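Local coordinates for probable transcriptional regulatory protein, Rv1404 (Mycobacterium tuberculosis, PDB 2NYX) that probably binds DNA as a dimeric transcriptional regulator of the MarR family, through a winged helix-turn-helix in each subunit, at the interface of chains A and B. Residues are numbered along the deposited sequence; one frame, centred on the assembly and turned at random. Chains: chain A/B, Probable transcriptional regulatory protein, Rv1404.

Contact 1: the interface of chains A and B. Residues chain A 8-12; chain B 136-138.
The N-terminal tail of chain A, in the stretch leading into helix 14-39, lies against the loop B:Arg136-B:Gly138 just ahead of helix 139-150 of chain B, at the edge of the dimerisation region of this MarR-type fold. B:His137 has the most surface hidden here and lays its imidazole alongside the tail. CG stands anti to its own carbonyl carbon (chi1 -50°), and the ring meets the side chain of A:Glu11: CE1 of B:His137 lies 3.6 Å from CG of A:Glu11. The approach of A:Ala10 CB to the ring is too short to be trusted. The tail is modelled with several cis peptide bonds, so its detailed course from A:Ala8 to A:Glu11 is doubtful.

Backbone groups at both ends of the loop bond to the tail. The firmer bond runs from the amide N of A:Glu12 to the carbonyl O of B:Arg136 at 3.0 Å, tilted 19° from the carbonyl plane. As modelled, the N of B:Gly138 also donates to the hydroxyl OG1 of A:Thr9 over 2.7 Å, a bond as uncertain as this part of the tail.

The carboxylate of A:Glu11, turned 83° from the imidazole plane, does not touch the guanidinium of B:Arg136 or the imidazole of B:His137 directly; waters bridge the gaps. One water lies 2.8 Å from OE2 of A:Glu11 and 2.7 Å from NE2 of B:His137. Another links OE1 of A:Glu11 and the carbonyl O of A:Glu12 to the extended arginine, meeting the guanidinium at its edge, in plane, 3.2 Å from NH1 of B:Arg136.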
loop_
_atom_site.group_PDB
_atom_site.type_symbol
_atom_site.label_atom_id
_atom_site.label_comp_id
_atom_site.label_asym_id
_atom_site.label_seq_id
_atom_site.Cartn_x
_atom_site.Cartn_y
_atom_site.Cartn_z
ATOM N N ALA A 8 4.034 0.876 -30.657
ATOM C CA ALA A 8 2.746 1.015 -31.344
ATOM C C ALA A 8 1.514 0.533 -30.546
ATOM O O ALA A 8 0.499 1.218 -30.576
ATOM C CB ALA A 8 2.787 0.362 -32.740
ATOM N N THR A 9 1.562 -0.584 -29.807
ATOM C CA THR A 9 2.748 -1.402 -29.525
ATOM C C THR A 9 2.982 -2.521 -30.574
ATOM O O THR A 9 3.889 -2.354 -31.398
ATOM C CB THR A 9 2.764 -1.920 -28.052
ATOM O OG1 THR A 9 2.494 -0.834 -27.158
ATOM C CG2 THR A 9 4.113 -2.559 -27.700
ATOM N N ALA A 10 2.243 -3.645 -30.610
ATOM C CA ALA A 10 1.172 -4.151 -29.720
ATOM C C ALA A 10 0.581 -5.326 -30.519
ATOM O O ALA A 10 1.218 -5.767 -31.487
ATOM C CB ALA A 10 0.133 -3.125 -29.466
ATOM N N GLU A 11 -0.590 -5.875 -30.174
ATOM C CA GLU A 11 -1.358 -5.651 -28.959
ATOM C C GLU A 11 -0.676 -6.286 -27.773
ATOM O O GLU A 11 0.157 -7.177 -27.932
ATOM C CB GLU A 11 -2.701 -6.347 -29.105
ATOM C CG GLU A 11 -3.885 -5.453 -29.263
ATOM C CD GLU A 11 -5.176 -6.231 -29.146
ATOM O OE1 GLU A 11 -5.259 -7.116 -28.268
ATOM O OE2 GLU A 11 -6.106 -5.963 -29.938
ATOM N N GLU A 12 -1.060 -5.854 -26.579
ATOM C CA GLU A 12 -0.523 -6.427 -25.354
ATOM C C GLU A 12 -1.526 -7.397 -24.753
ATOM O O GLU A 12 -2.696 -7.064 -24.578
ATOM C CB GLU A 12 -0.149 -5.329 -24.356
ATOM C CG GLU A 12 1.010 -4.448 -24.826
ATOM C CD GLU A 12 1.136 -3.143 -24.049
ATOM O OE1 GLU A 12 0.120 -2.667 -23.497
ATOM O OE2 GLU A 12 2.254 -2.582 -24.005
ATOM N N ARG B 136 -5.298 -1.816 -25.458
ATOM C CA ARG B 136 -4.176 -2.559 -24.881
ATOM C C ARG B 136 -2.886 -2.291 -25.652
ATOM O O ARG B 136 -2.306 -3.196 -26.255
ATOM C CB ARG B 136 -4.490 -4.057 -24.827
ATOM C CG ARG B 136 -5.726 -4.373 -24.007
ATOM C CD ARG B 136 -6.089 -5.825 -24.081
ATOM N NE ARG B 136 -7.293 -6.122 -23.314
ATOM C CZ ARG B 136 -7.893 -7.310 -23.308
ATOM N NH1 ARG B 136 -7.394 -8.313 -24.021
ATOM N NH2 ARG B 136 -8.988 -7.503 -22.583
ATOM N N HIS B 137 -2.463 -1.028 -25.645
ATOM C CA HIS B 137 -1.239 -0.593 -26.299
ATOM C C HIS B 137 -0.525 0.408 -25.400
ATOM O O HIS B 137 -1.169 1.240 -24.767
ATOM C CB HIS B 137 -1.533 0.081 -27.638
ATOM C CG HIS B 137 -2.446 -0.694 -28.538
ATOM N ND1 HIS B 137 -1.983 -1.501 -29.556
ATOM C CD2 HIS B 137 -3.796 -0.748 -28.603
ATOM C CE1 HIS B 137 -3.008 -2.038 -30.195
ATOM N NE2 HIS B 137 -4.121 -1.593 -29.637
ATOM N N GLY B 138 0.800 0.321 -25.344
ATOM C CA GLY B 138 1.621 1.278 -24.614
ATOM C C GLY B 138 1.548 1.201 -23.098
ATOM O O GLY B 138 2.036 2.101 -22.413
HETATM O O HOH W 1 -4.735 -8.457 -25.795
HETATM O O HOH W 2 -6.109 -3.239 -30.496
#

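Contact 2: the interface of chains A and B. Residues chain A 124, 128, 136, 139-140, 143; chain B 17, 21, 24-25, 143, 146.
B:Leu21, on helix 16-24, pushes its isobutyl group between helices 107-129 and 133-149 of chain A, an apolar helix-packing contact of the kind that joins MarR subunits. As modelled, CD2 turns mainly to helix 107-129, 3.6 Å from CG2 of A:Val128, with CG2 of A:Ile124 a little farther off. CD1 faces helix 133-149, where it meets A:Val140 CG2 and presses tightly on CD1 of A:Leu139 at 3.4 Å. A chi2 of 16° is close to eclipsed, which leaves the placing of the two methyls less than certain.

A:Leu139 crosses B:Leu21 at about a right angle. With CG anti to the backbone N (chi1 -157°), it stands between B:Leu21 and helix 139-150 of chain B. Its CD1 sits 3.9 Å above one face of the B:Phe146 ring, displaced toward the rim, while CD2 packs on CD2 of B:Leu143 at 3.8 Å.

A:Leu143 extends the seam along helix 133-149: its CB meets CB of B:Ala24 at 4.0 Å, CD1 turns to CB of B:Ser25, and CD2 approaches the equivalent leucine, B:Leu143. At the opposite end, CG2 of B:Ile17 nestles against A:Val128 CG1 and the CB of A:Arg136.

No polar pair bonds across this patch; its hydrogen bonds stay within each chain. The arginine chain runs extended from CG, bringing NE of A:Arg136 2.8 Å from the carbonyl O of A:Val128, well out of that carbonyl's plane.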
loop_
_atom_site.group_PDB
_atom_site.type_symbol
_atom_site.label_atom_id
_atom_site.label_comp_id
_atom_site.label_asym_id
_atom_site.label_seq_id
_atom_site.Cartn_x
_atom_site.Cartn_y
_atom_site.Cartn_z
ATOM N N ILE A 124 6.743 9.498 -4.360
ATOM C CA ILE A 124 6.297 9.397 -5.742
ATOM C C ILE A 124 7.036 10.400 -6.634
ATOM O O ILE A 124 7.551 10.028 -7.692
ATOM C CB ILE A 124 4.771 9.579 -5.871
ATOM C CG1 ILE A 124 4.058 8.289 -5.485
ATOM C CG2 ILE A 124 4.381 9.978 -7.300
ATOM C CD1 ILE A 124 2.544 8.384 -5.558
ATOM N N VAL A 128 9.255 9.808 -9.898
ATOM C CA VAL A 128 8.802 10.448 -11.135
ATOM C C VAL A 128 9.876 11.327 -11.784
ATOM O O VAL A 128 9.964 11.390 -13.008
ATOM C CB VAL A 128 7.491 11.220 -10.895
ATOM C CG1 VAL A 128 7.252 12.277 -11.960
ATOM C CG2 VAL A 128 6.337 10.255 -10.847
ATOM N N ARG A 136 6.121 9.326 -17.670
ATOM C CA ARG A 136 5.264 9.842 -16.618
ATOM C C ARG A 136 3.813 9.895 -17.090
ATOM O O ARG A 136 2.919 9.376 -16.422
ATOM C CB ARG A 136 5.714 11.231 -16.205
ATOM C CG ARG A 136 7.129 11.313 -15.713
ATOM C CD ARG A 136 7.458 12.757 -15.478
ATOM N NE ARG A 136 8.809 12.947 -14.984
ATOM C CZ ARG A 136 9.481 14.085 -15.095
ATOM N NH1 ARG A 136 8.928 15.137 -15.693
ATOM N NH2 ARG A 136 10.711 14.172 -14.613
ATOM N N LEU A 139 2.197 6.602 -17.613
ATOM C CA LEU A 139 1.906 5.950 -16.337
ATOM C C LEU A 139 0.554 6.395 -15.766
ATOM O O LEU A 139 -0.230 5.567 -15.315
ATOM C CB LEU A 139 3.050 6.211 -15.353
ATOM C CG LEU A 139 3.349 5.314 -14.147
ATOM C CD1 LEU A 139 3.013 6.011 -12.862
ATOM C CD2 LEU A 139 2.694 3.927 -14.205
ATOM N N VAL A 140 0.290 7.703 -15.802
ATOM C CA VAL A 140 -1.028 8.246 -15.472
ATOM C C VAL A 140 -2.100 7.562 -16.337
ATOM O O VAL A 140 -3.110 7.078 -15.820
ATOM C CB VAL A 140 -1.089 9.774 -15.684
ATOM C CG1 VAL A 140 -2.503 10.318 -15.378
ATOM C CG2 VAL A 140 -0.036 10.472 -14.854
ATOM N N LEU A 143 -2.598 3.658 -15.294
ATOM C CA LEU A 143 -3.265 3.441 -14.016
ATOM C C LEU A 143 -4.697 3.973 -14.010
ATOM O O LEU A 143 -5.541 3.487 -13.266
ATOM C CB LEU A 143 -2.460 4.078 -12.888
ATOM C CG LEU A 143 -1.098 3.492 -12.545
ATOM C CD1 LEU A 143 -0.539 4.259 -11.370
ATOM C CD2 LEU A 143 -1.163 2.007 -12.198
ATOM N N ILE B 17 1.962 15.767 -12.186
ATOM C CA ILE B 17 2.000 14.358 -12.540
ATOM C C ILE B 17 1.834 13.526 -11.279
ATOM O O ILE B 17 1.046 12.579 -11.260
ATOM C CB ILE B 17 3.310 13.983 -13.288
ATOM C CG1 ILE B 17 3.290 14.503 -14.732
ATOM C CG2 ILE B 17 3.568 12.475 -13.260
ATOM C CD1 ILE B 17 2.341 13.755 -15.674
ATOM N N LEU B 21 -1.138 11.035 -10.109
ATOM C CA LEU B 21 -0.751 9.695 -9.695
ATOM C C LEU B 21 -1.310 9.257 -8.344
ATOM O O LEU B 21 -1.545 8.076 -8.136
ATOM C CB LEU B 21 0.774 9.591 -9.673
ATOM C CG LEU B 21 1.568 8.786 -10.708
ATOM C CD1 LEU B 21 0.784 8.423 -11.969
ATOM C CD2 LEU B 21 2.853 9.543 -11.037
ATOM N N ALA B 24 -4.868 8.349 -9.448
ATOM C CA ALA B 24 -4.873 7.223 -10.387
ATOM C C ALA B 24 -4.512 5.878 -9.766
ATOM O O ALA B 24 -4.882 4.822 -10.294
ATOM C CB ALA B 24 -3.922 7.510 -11.522
ATOM N N SER B 25 -3.785 5.924 -8.655
ATOM C CA SER B 25 -3.287 4.722 -8.037
ATOM C C SER B 25 -4.164 4.198 -6.890
ATOM O O SER B 25 -3.872 3.147 -6.340
ATOM C CB SER B 25 -1.836 4.925 -7.582
ATOM O OG SER B 25 -1.789 5.771 -6.450
ATOM N N LEU B 143 4.489 1.245 -17.330
ATOM C CA LEU B 143 4.548 0.584 -16.030
ATOM C C LEU B 143 5.952 0.111 -15.674
ATOM O O LEU B 143 6.377 0.228 -14.536
ATOM C CB LEU B 143 3.561 -0.583 -15.978
ATOM C CG LEU B 143 2.080 -0.197 -15.907
ATOM C CD1 LEU B 143 1.217 -1.366 -16.354
ATOM C CD2 LEU B 143 1.672 0.262 -14.514
ATOM N N PHE B 146 8.136 2.924 -14.635
ATOM C CA PHE B 146 7.811 3.244 -13.251
ATOM C C PHE B 146 8.567 2.361 -12.258
ATOM O O PHE B 146 9.150 2.864 -11.298
ATOM C CB PHE B 146 6.310 3.118 -13.024
ATOM C CG PHE B 146 5.881 3.364 -11.607
ATOM C CD1 PHE B 146 6.201 4.558 -10.960
ATOM C CD2 PHE B 146 5.120 2.415 -10.925
ATOM C CE1 PHE B 146 5.772 4.781 -9.634
ATOM C CE2 PHE B 146 4.688 2.632 -9.619
ATOM C CZ PHE B 146 5.007 3.807 -8.972
#

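The C-alpha centres of contact 1 and contact 2 are about 18 Å apart along one interface. Helix 139-150 of chain B connects them: contact 1 uses the loop just ahead of it, contact 2 its leucine and phenylalanine. Residues 136-138 are loop in chain B but belong to helix 133-149 in chain A, so the subunits do not make matching contacts; B:Arg136 serves contact 1, A:Arg136 contact 2. Contact 2 packs helices near both chain ends, and the largely polar, water-bridged contact 1 adds the N-terminal tail of chain A at some distance. In MarR proteins such terminal helices form the dimerisation region and help space the DNA-binding lobes.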